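Local coordinates for protein lovastatin nonaketide synthase, polyketide synthase component (Aspergillus terreus, PDB 7CPX) that builds the dihydromonacolin L nonaketide of lovastatin from nine malonyl-CoA units, using NADPH and S-adenosyl-L-methionine, at residues Asp39-Ile44 and Ala67-Val72; Asn209-Pro214 and Arg244-Cys249; Ser229-Met234 and Asn392-Lys397; Asp240-Gly245 and Val365-Gly370; Phe316-Gly321 and Val358-Thr363. The protein carries 2 engineered substitutions. All coordinates share one frame; numbering follows the deposited sequence.

Interaction 1: Asp39-Ile44 and Ala67-Val72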
# COMPACT_ATOMS: atom_id res chain seq x y z
N ASP A 39 -20.61 31.76 20.03
CA ASP A 39 -19.44 30.92 19.81
C ASP A 39 -19.74 29.99 18.63
O ASP A 39 -20.01 28.80 18.78
CB ASP A 39 -19.09 30.13 21.07
CG ASP A 39 -17.75 29.44 20.96
OD1 ASP A 39 -17.04 29.66 19.97
OD2 ASP A 39 -17.41 28.66 21.88
N VAL A 40 -19.67 30.57 17.43
CA VAL A 40 -20.01 29.83 16.22
C VAL A 40 -18.98 28.75 15.93
O VAL A 40 -19.32 27.66 15.47
CB VAL A 40 -20.15 30.80 15.04
CG1 VAL A 40 -20.25 30.03 13.75
CG2 VAL A 40 -21.37 31.68 15.22
N GLN A 41 -17.71 29.04 16.20
CA GLN A 41 -16.64 28.12 15.82
C GLN A 41 -16.84 26.76 16.47
O GLN A 41 -17.33 26.66 17.60
CB GLN A 41 -15.28 28.69 16.21
CG GLN A 41 -15.00 28.67 17.70
CD GLN A 41 -14.23 27.44 18.13
OE1 GLN A 41 -14.79 26.52 18.73
NE2 GLN A 41 -12.94 27.41 17.82
N SER A 42 -16.47 25.71 15.75
CA SER A 42 -16.63 24.35 16.23
C SER A 42 -15.56 23.48 15.60
O SER A 42 -14.91 23.86 14.62
CB SER A 42 -18.02 23.81 15.89
OG SER A 42 -18.25 23.81 14.49
N ARG A 43 -15.38 22.29 16.18
CA ARG A 43 -14.44 21.33 15.63
C ARG A 43 -14.83 20.99 14.20
O ARG A 43 -16.02 20.88 13.86
CB ARG A 43 -14.44 20.06 16.48
CG ARG A 43 -13.18 19.21 16.35
CD ARG A 43 -12.08 19.69 17.28
NE ARG A 43 -10.97 18.75 17.35
CZ ARG A 43 -9.95 18.86 18.19
NH1 ARG A 43 -9.87 19.85 19.06
NH2 ARG A 43 -8.99 17.95 18.16
N ILE A 44 -13.83 20.84 13.34
CA ILE A 44 -14.06 20.53 11.93
C ILE A 44 -14.93 19.28 11.86
O ILE A 44 -14.47 18.19 12.25
CB ILE A 44 -12.75 20.32 11.17
CG1 ILE A 44 -11.78 21.48 11.40
CG2 ILE A 44 -13.04 20.17 9.69
CD1 ILE A 44 -12.36 22.84 11.07
N ALA A 67 -4.71 23.81 14.14
CA ALA A 67 -6.00 24.49 14.24
C ALA A 67 -7.11 23.51 13.92
O ALA A 67 -7.58 23.44 12.78
CB ALA A 67 -6.05 25.70 13.30
N PRO A 68 -7.57 22.72 14.89
CA PRO A 68 -8.67 21.77 14.63
C PRO A 68 -10.06 22.38 14.69
O PRO A 68 -11.04 21.64 14.70
CB PRO A 68 -8.48 20.74 15.75
CG PRO A 68 -7.95 21.54 16.88
CD PRO A 68 -7.07 22.60 16.27
N TYR A 69 -10.17 23.71 14.75
CA TYR A 69 -11.45 24.39 14.81
C TYR A 69 -11.59 25.32 13.62
O TYR A 69 -10.61 25.68 12.96
CB TYR A 69 -11.59 25.20 16.10
CG TYR A 69 -11.28 24.43 17.36
CD1 TYR A 69 -12.24 23.63 17.96
CD2 TYR A 69 -10.03 24.51 17.95
CE1 TYR A 69 -11.96 22.93 19.12
CE2 TYR A 69 -9.74 23.81 19.11
CZ TYR A 69 -10.71 23.02 19.68
OH TYR A 69 -10.42 22.32 20.83
N ALA A 70 -12.83 25.71 13.35
CA ALA A 70 -13.13 26.64 12.28
C ALA A 70 -14.57 27.08 12.41
O ALA A 70 -15.40 26.38 12.99
CB ALA A 70 -12.87 26.03 10.90
N TYR A 71 -14.86 28.25 11.85
CA TYR A 71 -16.23 28.77 11.79
C TYR A 71 -16.89 28.16 10.55
O TYR A 71 -16.99 28.77 9.48
CB TYR A 71 -16.22 30.29 11.75
CG TYR A 71 -15.65 30.94 13.00
CD1 TYR A 71 -14.30 30.85 13.29
CD2 TYR A 71 -16.46 31.64 13.87
CE1 TYR A 71 -13.77 31.44 14.42
CE2 TYR A 71 -15.94 32.23 15.01
CZ TYR A 71 -14.60 32.13 15.28
OH TYR A 71 -14.08 32.72 16.41
N VAL A 72 -17.33 26.93 10.72
CA VAL A 72 -17.81 26.10 9.62
C VAL A 72 -19.30 26.32 9.42
O VAL A 72 -20.05 26.58 10.37
CB VAL A 72 -17.50 24.61 9.89
CG1 VAL A 72 -17.95 23.75 8.73
CG2 VAL A 72 -16.02 24.42 10.16
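A two-stranded antiparallel ladder, separate from the large central sheet of the ketosynthase, joins Ser42-Arg43 to Tyr69-Ala70. Ser42 and Ala70 form its hydrogen-bonded pair: Ser42 N donates to Ala70 O (3.0 Å), and Ala70 N returns a bond to Ser42 O (3.1 Å). A third backbone bond, from Ile44 N to Pro68 O (3.2 Å), extends the pairing past Arg43 and Tyr69, the non-hydrogen-bonded pair, whose side chains diverge. Next to Ala70, Tyr71 is the centre of an inverse gamma turn, and its ring receives Gln41 CB as a CH-pi contact, 3.5 Å from the ring centroid and only 8° off the normal. CG of Gln41 sits between the backbone N and the carbonyl carbon (chi1 72°), and the bend beyond it brings the amide over to Tyr69, with NE2 near Tyr69 CB and Tyr69 CG; the hydrogen bond of NE2, however, goes to Gly230 O. Across the ladder, Ile44 CD1 rests against Ala70 CB and Val72 CG2, and Phe217 of helix 214-222 also touches Ile44 and Ala70. The Arg43 guanidinium stands nearly perpendicular to the Tyr69 ring (85° between planes) and is held by a salt bridge from NH2 to Asp52. Pro68 covers one of its faces, with CB 3.4 Å above the plane and over the centre of the group.

Interaction 2: Asn209-Pro214 and Arg244-Cys249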
# COMPACT_ATOMS: atom_id res chain seq x y z
N ASN A 209 -14.97 30.95 0.56
CA ASN A 209 -13.96 30.15 1.24
C ASN A 209 -14.67 29.00 1.94
O ASN A 209 -15.60 29.23 2.71
CB ASN A 209 -13.17 30.98 2.25
CG ASN A 209 -12.26 30.12 3.11
OD1 ASN A 209 -11.14 29.79 2.72
ND2 ASN A 209 -12.74 29.77 4.30
N LEU A 210 -14.22 27.78 1.67
CA LEU A 210 -14.85 26.60 2.22
C LEU A 210 -13.80 25.65 2.76
O LEU A 210 -12.65 25.64 2.31
CB LEU A 210 -15.70 25.88 1.16
CG LEU A 210 -16.91 26.66 0.67
CD1 LEU A 210 -17.65 25.87 -0.38
CD2 LEU A 210 -17.84 27.00 1.82
N ILE A 211 -14.21 24.86 3.75
CA ILE A 211 -13.33 23.91 4.41
C ILE A 211 -13.75 22.51 3.99
O ILE A 211 -14.61 21.88 4.61
CB ILE A 211 -13.38 24.08 5.94
CG1 ILE A 211 -12.67 25.37 6.33
CG2 ILE A 211 -12.76 22.89 6.62
CD1 ILE A 211 -13.08 25.91 7.67
N LEU A 212 -13.14 22.01 2.91
CA LEU A 212 -13.45 20.70 2.37
C LEU A 212 -12.30 19.72 2.49
O LEU A 212 -12.52 18.51 2.36
CB LEU A 212 -13.85 20.81 0.89
CG LEU A 212 -14.80 21.96 0.55
CD1 LEU A 212 -14.83 22.20 -0.94
CD2 LEU A 212 -16.20 21.66 1.06
N GLY A 213 -11.08 20.21 2.73
CA GLY A 213 -9.93 19.35 2.86
C GLY A 213 -8.89 19.94 3.79
O GLY A 213 -8.91 21.13 4.11
N PRO A 214 -7.97 19.09 4.26
CA PRO A 214 -6.93 19.58 5.18
C PRO A 214 -5.83 20.35 4.50
O PRO A 214 -4.99 20.94 5.19
CB PRO A 214 -6.40 18.28 5.80
CG PRO A 214 -6.58 17.27 4.72
CD PRO A 214 -7.84 17.65 3.99
N ARG A 244 -9.76 29.71 10.48
CA ARG A 244 -10.42 29.60 9.18
C ARG A 244 -11.93 29.56 9.36
O ARG A 244 -12.44 28.98 10.32
CB ARG A 244 -9.94 28.35 8.45
CG ARG A 244 -8.52 28.46 7.90
CD ARG A 244 -8.11 27.19 7.18
NE ARG A 244 -9.17 26.70 6.31
CZ ARG A 244 -9.52 27.27 5.17
NH1 ARG A 244 -8.90 28.35 4.72
NH2 ARG A 244 -10.51 26.74 4.45
N GLY A 245 -12.63 30.18 8.43
CA GLY A 245 -14.08 30.19 8.46
C GLY A 245 -14.65 29.89 7.09
O GLY A 245 -14.11 30.32 6.07
N GLU A 246 -15.76 29.15 7.08
CA GLU A 246 -16.47 28.85 5.84
C GLU A 246 -17.52 29.92 5.60
O GLU A 246 -18.42 30.10 6.42
CB GLU A 246 -17.13 27.48 5.91
CG GLU A 246 -16.18 26.32 5.86
CD GLU A 246 -16.90 25.03 5.53
OE1 GLU A 246 -18.12 24.95 5.78
OE2 GLU A 246 -16.25 24.10 5.00
N ALA A 247 -17.40 30.63 4.48
CA ALA A 247 -18.38 31.65 4.15
C ALA A 247 -18.42 31.83 2.64
O ALA A 247 -17.39 31.80 1.97
CB ALA A 247 -18.05 32.98 4.83
N VAL A 248 -19.63 31.99 2.13
CA VAL A 248 -19.87 32.32 0.73
C VAL A 248 -20.78 33.53 0.70
O VAL A 248 -21.94 33.45 1.12
CB VAL A 248 -20.49 31.15 -0.05
CG1 VAL A 248 -20.67 31.53 -1.50
CG2 VAL A 248 -19.62 29.92 0.09
N CYS A 249 -20.26 34.65 0.22
CA CYS A 249 -21.00 35.91 0.19
C CYS A 249 -21.17 36.35 -1.25
O CYS A 249 -20.31 36.10 -2.10
CB CYS A 249 -20.27 36.99 0.98
SG CYS A 249 -21.17 38.55 1.10
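Backbone hydrogen bonds tie Asn209 to Ala247 where strands 203-209 and 247-255 of the central mixed sheet run side by side. The two residues form an antiparallel hydrogen-bonded pair: Asn209 N reaches Ala247 O at 2.9 Å in an almost straight bond (177°), and Ala247 N reaches Asn209 O at 2.9 Å. Polar side chains take over as the strands part. Asn209 CG is anti to the backbone N (chi1 171°), and the Asn209 side chain crosses that of Arg244 at about a right angle. Its OD1 is held chiefly by a hydrogen bond with Thr133 OG1 and also accepts a weak one from Arg244 NH1 (3.3 Å); ND2 faces Gly245 O, but too closely in the model to be trusted. Glu246 OE1 bonds Leu73 N, while OE2, whose place is less sure, lies near Ile211 N and is paired with Arg48 in the model. Apolar contacts complete the join: Leu210 CD2 meets Val248 CG2 at 3.8 Å, while Ile211 and Arg244 slide past each other in opposite directions. Arg244, also in a cation-pi contact with Phe217, and Glu246 thus have partners for their buried charges, which probably lowers the cost of burying them.

Interaction 3: Ser229-Met234 and Asn392-Lys397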
# COMPACT_ATOMS: atom_id res chain seq x y z
N SER A 229 -5.75 28.00 19.05
CA SER A 229 -6.94 28.10 19.88
C SER A 229 -8.22 27.99 19.07
O SER A 229 -9.28 27.71 19.64
CB SER A 229 -6.93 29.43 20.65
OG SER A 229 -6.86 30.53 19.76
N GLY A 230 -8.14 28.20 17.76
CA GLY A 230 -9.30 28.05 16.90
C GLY A 230 -10.16 29.29 16.77
O GLY A 230 -11.31 29.18 16.33
N ARG A 231 -9.65 30.46 17.14
CA ARG A 231 -10.41 31.70 17.06
C ARG A 231 -9.49 32.84 16.68
O ARG A 231 -8.36 32.93 17.16
CB ARG A 231 -11.12 32.00 18.39
CG ARG A 231 -12.16 30.96 18.76
CD ARG A 231 -12.83 31.28 20.07
NE ARG A 231 -13.81 30.26 20.44
CZ ARG A 231 -13.51 29.11 21.02
NH1 ARG A 231 -12.26 28.78 21.32
NH2 ARG A 231 -14.49 28.26 21.31
N SER A 232 -9.99 33.72 15.81
CA SER A 232 -9.23 34.89 15.35
C SER A 232 -9.39 35.99 16.39
O SER A 232 -10.24 36.87 16.28
CB SER A 232 -9.72 35.35 13.98
OG SER A 232 -9.60 34.31 13.02
N ARG A 233 -8.54 35.94 17.42
CA ARG A 233 -8.59 36.91 18.50
C ARG A 233 -7.98 38.22 18.00
O ARG A 233 -6.78 38.47 18.13
CB ARG A 233 -7.85 36.39 19.73
CG ARG A 233 -8.47 35.14 20.33
CD ARG A 233 -7.81 34.78 21.65
NE ARG A 233 -8.79 34.43 22.66
CZ ARG A 233 -9.32 33.22 22.82
NH1 ARG A 233 -8.98 32.21 22.04
NH2 ARG A 233 -10.21 33.02 23.78
N MET A 234 -8.83 39.06 17.41
CA MET A 234 -8.38 40.32 16.85
C MET A 234 -7.77 41.20 17.92
O MET A 234 -8.40 41.49 18.94
CB MET A 234 -9.55 41.03 16.17
CG MET A 234 -9.27 42.46 15.75
SD MET A 234 -10.72 43.26 15.04
CE MET A 234 -10.16 44.95 14.97
N ASN A 392 -17.16 42.53 18.83
CA ASN A 392 -16.22 41.48 18.48
C ASN A 392 -16.26 40.42 19.57
O ASN A 392 -16.07 40.73 20.75
CB ASN A 392 -14.80 42.04 18.33
CG ASN A 392 -14.71 43.06 17.22
OD1 ASN A 392 -14.13 42.81 16.17
ND2 ASN A 392 -15.30 44.23 17.45
N LEU A 393 -16.50 39.18 19.17
CA LEU A 393 -16.74 38.12 20.15
C LEU A 393 -15.49 37.84 20.98
O LEU A 393 -15.58 37.64 22.20
CB LEU A 393 -17.22 36.86 19.45
CG LEU A 393 -17.55 35.66 20.34
CD1 LEU A 393 -18.63 36.02 21.35
CD2 LEU A 393 -17.98 34.47 19.50
N LEU A 394 -14.32 37.83 20.35
CA LEU A 394 -13.07 37.47 21.02
C LEU A 394 -12.21 38.73 21.16
O LEU A 394 -11.38 39.04 20.30
CB LEU A 394 -12.32 36.38 20.26
CG LEU A 394 -12.94 34.98 20.21
CD1 LEU A 394 -13.51 34.58 21.56
CD2 LEU A 394 -14.01 34.90 19.13
N PHE A 395 -12.40 39.45 22.27
CA PHE A 395 -11.51 40.55 22.64
C PHE A 395 -11.63 40.72 24.15
O PHE A 395 -12.60 41.31 24.64
CB PHE A 395 -11.87 41.83 21.90
CG PHE A 395 -11.01 43.00 22.29
CD1 PHE A 395 -9.71 43.10 21.84
CD2 PHE A 395 -11.52 44.00 23.10
CE1 PHE A 395 -8.92 44.18 22.20
CE2 PHE A 395 -10.73 45.08 23.46
CZ PHE A 395 -9.43 45.17 23.01
N ASP A 396 -10.64 40.21 24.88
CA ASP A 396 -10.62 40.29 26.33
C ASP A 396 -9.53 41.20 26.87
O ASP A 396 -9.75 41.87 27.88
CB ASP A 396 -10.43 38.89 26.94
CG ASP A 396 -11.49 37.91 26.48
OD1 ASP A 396 -12.63 38.35 26.21
OD2 ASP A 396 -11.18 36.71 26.38
N LYS A 397 -8.37 41.25 26.22
CA LYS A 397 -7.27 42.10 26.66
C LYS A 397 -6.52 42.59 25.43
O LYS A 397 -6.11 41.79 24.59
CB LYS A 397 -6.33 41.34 27.60
CG LYS A 397 -5.15 42.16 28.09
CD LYS A 397 -4.39 41.45 29.20
CE LYS A 397 -3.77 40.15 28.72
NZ LYS A 397 -3.02 39.45 29.80
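Two irregular loops of the ketosynthase, near its predicted catalytic histidines, meet where Leu394 lodges against the stems of Arg231 and Arg233. The loop 229-234 folds through consecutive inverse gamma turns centred on Ser232 and Arg233, and no hydrogen bond crosses to 392-397; van der Waals packing, mostly of side chains, accounts for the 313 Å² buried between them. Leu394 supplies the largest share. Its CG is anti to the carbonyl carbon (chi1 -67°), and from there CD1 lies 3.7 Å from Arg231 CD. The two side chains cross at about a right angle, so the branched end of the leucine lies across the aliphatic part of an arginine that is extended from CG to NE. That extension carries the Arg231 guanidinium onward to Asp39, with which NH2 forms a salt bridge. Arg233 offers its stem instead, its CG lying 4.0 Å from Leu394 CB, while its NH2 stays 4.6 Å from Asp396 OD2, a separation at which the opposite charges may attract without touching. Deeper in, the extended Met234 side chain reaches Asn392, and it lies about 8 Å from the side chain of His320. The Asn392 amide is fixed by other partners: ND2 donates to Pro412 O, and OD1 has weak bonds with Ser360 and Thr363. The sulfur therefore meets an oxygen already engaged, Met234 SD lying 3.6 Å from Asn392 OD1. At the far end, the Phe395 ring turns its edge to the backbone of Met234, with CD1 3.6 Å from Met234 O.

Interaction 4: Asp240-Gly245 and Val365-Gly370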
# COMPACT_ATOMS: atom_id res chain seq x y z
N ASP A 240 -2.84 34.40 18.25
CA ASP A 240 -1.93 33.32 17.88
C ASP A 240 -2.19 32.81 16.47
O ASP A 240 -1.84 31.67 16.15
CB ASP A 240 -2.06 32.16 18.88
CG ASP A 240 -3.49 31.69 19.05
OD1 ASP A 240 -4.39 32.27 18.41
OD2 ASP A 240 -3.72 30.73 19.82
N GLY A 241 -2.80 33.63 15.61
CA GLY A 241 -3.14 33.27 14.26
C GLY A 241 -4.57 33.65 13.95
O GLY A 241 -5.19 34.46 14.66
N TYR A 242 -5.11 33.07 12.89
CA TYR A 242 -6.49 33.30 12.48
C TYR A 242 -7.21 31.98 12.31
O TYR A 242 -6.63 31.01 11.80
CB TYR A 242 -6.56 34.12 11.18
CG TYR A 242 -6.04 33.41 9.95
CD1 TYR A 242 -6.83 32.51 9.26
CD2 TYR A 242 -4.77 33.68 9.46
CE1 TYR A 242 -6.36 31.87 8.13
CE2 TYR A 242 -4.30 33.05 8.33
CZ TYR A 242 -5.09 32.15 7.67
OH TYR A 242 -4.63 31.51 6.54
N ALA A 243 -8.46 31.94 12.73
CA ALA A 243 -9.29 30.75 12.62
C ALA A 243 -9.98 30.76 11.26
O ALA A 243 -10.70 31.71 10.93
CB ALA A 243 -10.31 30.69 13.75
N ARG A 244 -9.76 29.71 10.48
CA ARG A 244 -10.42 29.60 9.18
C ARG A 244 -11.93 29.56 9.36
O ARG A 244 -12.44 28.98 10.32
CB ARG A 244 -9.94 28.35 8.45
CG ARG A 244 -8.52 28.46 7.90
CD ARG A 244 -8.11 27.19 7.18
NE ARG A 244 -9.17 26.70 6.31
CZ ARG A 244 -9.52 27.27 5.17
NH1 ARG A 244 -8.90 28.35 4.72
NH2 ARG A 244 -10.51 26.74 4.45
N GLY A 245 -12.63 30.18 8.43
CA GLY A 245 -14.08 30.19 8.46
C GLY A 245 -14.65 29.89 7.09
O GLY A 245 -14.11 30.32 6.07
N VAL A 365 -17.49 35.31 12.66
CA VAL A 365 -17.67 34.30 11.62
C VAL A 365 -16.35 33.68 11.18
O VAL A 365 -16.34 32.84 10.27
CB VAL A 365 -18.43 34.87 10.41
CG1 VAL A 365 -19.77 35.44 10.84
CG2 VAL A 365 -17.59 35.93 9.72
N GLY A 366 -15.25 34.08 11.79
CA GLY A 366 -13.96 33.51 11.47
C GLY A 366 -13.31 34.18 10.27
O GLY A 366 -13.94 34.90 9.50
N HIS A 367 -12.01 33.92 10.12
CA HIS A 367 -11.26 34.41 8.97
C HIS A 367 -11.64 33.56 7.77
O HIS A 367 -11.14 32.45 7.59
CB HIS A 367 -9.77 34.34 9.24
CG HIS A 367 -8.93 34.87 8.12
ND1 HIS A 367 -8.42 36.15 8.11
CD2 HIS A 367 -8.54 34.30 6.96
CE1 HIS A 367 -7.74 36.34 7.00
NE2 HIS A 367 -7.79 35.23 6.28
N THR A 368 -12.54 34.08 6.93
CA THR A 368 -13.07 33.35 5.79
C THR A 368 -12.25 33.59 4.52
O THR A 368 -12.78 33.49 3.41
CB THR A 368 -14.53 33.71 5.56
OG1 THR A 368 -14.64 35.10 5.24
CG2 THR A 368 -15.35 33.43 6.80
N GLU A 369 -10.96 33.91 4.68
CA GLU A 369 -10.02 33.96 3.57
C GLU A 369 -10.57 34.72 2.37
O GLU A 369 -10.70 35.95 2.42
CB GLU A 369 -9.64 32.53 3.15
CG GLU A 369 -9.06 31.68 4.27
CD GLU A 369 -7.66 32.09 4.66
OE1 GLU A 369 -7.22 33.19 4.27
OE2 GLU A 369 -6.98 31.29 5.35
N GLY A 370 -10.91 34.01 1.29
CA GLY A 370 -11.26 34.69 0.05
C GLY A 370 -12.43 35.64 0.22
O GLY A 370 -12.38 36.78 -0.25
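Tyr242 and His367 pack ring against ring at the closely fitted heart of this contact, their centroids 4.0 Å apart and their planes inclined at 36°. Tyr242 CD1 comes within 3.4 Å of His367 CG. The phenol oxygen continues past the imidazole to Glu369: Tyr242 OH donates to Glu369 OE2 (2.6 Å) on its syn lone pair, with ring and carboxylate planes almost perpendicular. The Glu369 chain, bent at chi2 (-73°), crosses the tyrosine at about a right angle. Beside the rings, a single backbone bridge between Arg244 and His367 joins the segments. His367 N donates to Ala243 O (2.7 Å) nearly along the C=O axis, whereas Gly245 N approaches His367 O (2.8 Å) from above the carbonyl plane. Where the backbones draw near each other, Gly245 CA and Val365 O are 3.9 Å apart. Arg244 NH1 forms a long salt bridge to Glu369 OE2 (3.6 Å). The loose side lies beyond Gly241, where Asp240 is partly exposed and its carboxylate bonds Ser227 and Ser229. The inner end holds His367, just before helix 369-386, which lies about 3 Å from the side chains of both Cys181 and His320, a grouping consistent with the Cys-His-His active site of thiolase-fold ketosynthases.

Interaction 5: Phe316-Gly321 and Val358-Thr363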
# COMPACT_ATOMS: atom_id res chain seq x y z
N PHE A 316 -16.77 53.65 12.10
CA PHE A 316 -16.51 52.24 12.28
C PHE A 316 -15.49 51.80 11.24
O PHE A 316 -15.43 52.35 10.14
CB PHE A 316 -17.79 51.41 12.16
CG PHE A 316 -17.57 49.92 12.27
CD1 PHE A 316 -17.01 49.37 13.41
CD2 PHE A 316 -17.93 49.08 11.24
CE1 PHE A 316 -16.81 48.01 13.51
CE2 PHE A 316 -17.73 47.72 11.33
CZ PHE A 316 -17.17 47.18 12.47
N PHE A 317 -14.68 50.80 11.60
CA PHE A 317 -13.62 50.32 10.72
C PHE A 317 -13.57 48.80 10.83
O PHE A 317 -13.02 48.26 11.79
CB PHE A 317 -12.28 50.94 11.09
CG PHE A 317 -11.21 50.74 10.06
CD1 PHE A 317 -10.54 49.54 9.96
CD2 PHE A 317 -10.88 51.76 9.19
CE1 PHE A 317 -9.56 49.36 9.01
CE2 PHE A 317 -9.91 51.58 8.23
CZ PHE A 317 -9.24 50.39 8.14
N GLU A 318 -14.15 48.12 9.84
CA GLU A 318 -14.06 46.67 9.81
C GLU A 318 -12.63 46.29 9.45
O GLU A 318 -12.28 46.19 8.27
CB GLU A 318 -15.06 46.08 8.82
CG GLU A 318 -15.45 44.64 9.13
CD GLU A 318 -14.34 43.64 8.86
OE1 GLU A 318 -13.43 43.96 8.06
OE2 GLU A 318 -14.38 42.54 9.44
N ALA A 319 -11.81 46.08 10.46
CA ALA A 319 -10.41 45.77 10.26
C ALA A 319 -10.23 44.34 9.78
O ALA A 319 -11.09 43.48 9.97
CB ALA A 319 -9.62 45.99 11.55
N HIS A 320 -9.10 44.10 9.12
CA HIS A 320 -8.72 42.74 8.79
C HIS A 320 -8.78 41.85 10.03
O HIS A 320 -9.37 40.76 9.99
CB HIS A 320 -7.31 42.73 8.19
CG HIS A 320 -6.96 41.46 7.47
ND1 HIS A 320 -7.90 40.70 6.82
CD2 HIS A 320 -5.78 40.83 7.30
CE1 HIS A 320 -7.31 39.65 6.28
NE2 HIS A 320 -6.02 39.71 6.56
N GLY A 321 -8.19 42.30 11.13
CA GLY A 321 -8.37 41.68 12.43
C GLY A 321 -8.36 40.17 12.40
O GLY A 321 -9.35 39.53 12.77
N VAL A 358 -13.16 49.91 15.83
CA VAL A 358 -12.55 48.95 14.91
C VAL A 358 -13.03 47.56 15.31
O VAL A 358 -12.83 47.14 16.46
CB VAL A 358 -11.02 49.03 14.94
CG1 VAL A 358 -10.43 48.25 13.79
CG2 VAL A 358 -10.55 50.47 14.90
N GLY A 359 -13.64 46.85 14.37
CA GLY A 359 -14.13 45.52 14.66
C GLY A 359 -14.16 44.62 13.44
O GLY A 359 -14.77 44.96 12.42
N SER A 360 -13.52 43.46 13.53
CA SER A 360 -13.42 42.53 12.41
C SER A 360 -14.49 41.46 12.54
O SER A 360 -14.65 40.86 13.60
CB SER A 360 -12.03 41.88 12.37
OG SER A 360 -11.93 40.99 11.27
N ALA A 361 -15.23 41.24 11.45
CA ALA A 361 -16.23 40.19 11.43
C ALA A 361 -15.62 38.82 11.67
O ALA A 361 -16.31 37.90 12.12
CB ALA A 361 -16.98 40.19 10.10
N LYS A 362 -14.32 38.67 11.39
CA LYS A 362 -13.66 37.38 11.52
C LYS A 362 -13.56 36.92 12.97
O LYS A 362 -13.25 35.75 13.21
CB LYS A 362 -12.27 37.47 10.90
CG LYS A 362 -12.29 37.96 9.46
CD LYS A 362 -10.92 38.35 8.96
CE LYS A 362 -11.01 39.46 7.93
NZ LYS A 362 -11.48 40.75 8.51
N THR A 363 -13.82 37.81 13.93
CA THR A 363 -13.92 37.37 15.32
C THR A 363 -15.21 36.60 15.57
O THR A 363 -15.29 35.80 16.51
CB THR A 363 -13.85 38.57 16.26
OG1 THR A 363 -14.94 39.46 15.99
CG2 THR A 363 -12.54 39.32 16.08
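Lys362 NZ donates to His320 O at 2.6 Å, reaching the carbonyl after its chain bends at chi3 and chi4. The same ammonium bonds to Ser360 OG (2.8 Å) and forms a salt bridge with Glu318 OE2 (3.5 Å), so two hydrogen bonds and a longer ion pair hold it. Glu318 OE2 has a second task: through its anti lone pair it accepts from Ala361 N (2.5 Å), tying the end of strand 316-318 to the turn after strand 356-358. That turn is secured from within: Ser360 O accepts from Thr363 N and Thr363 OG1. Along the strands the bonding becomes backbone pairing, Gly359 N to Phe317 O at 3.0 Å beside the parallel bridge of Phe317 with Val358. Farther out, the side chains of Phe317 and Val358 lie side by side, pointing the same way, with Phe317 CD1 4.0 Å from Val358 CG1. Val358 CG1 is anti to the backbone N (chi1 -168°) and also meets Ala319 CB. Phe316 CZ approaches Gly359 O at 3.3 Å. With helix 327-339 in the connection between these adjacent parallel strands, this is a beta-alpha-beta unit of the thiolase fold, whose first strand leads to His320, a predicted catalytic residue.

All five contacts belong to one ketosynthase domain, yet their chemistry follows their place in it. Interactions 2 and 5 work at different parts of the central sheet, one on an antiparallel pair and the other on a parallel pair, and both are rich in charged groups; like interaction 4, they are wholly buried. Interaction 4 shares Arg244 and Gly245 with interaction 2, and its imidazole meets that of interaction 5, so the two predicted catalytic histidines meet where interactions 4 and 5 join. Interaction 1, mostly buried, adds a small ladder whose Tyr71 packs on Gly366 of interaction 4. Interaction 3 is the most superficial, relying on apolar stems, and its residue range encloses interactions 4 and 5 along the chain.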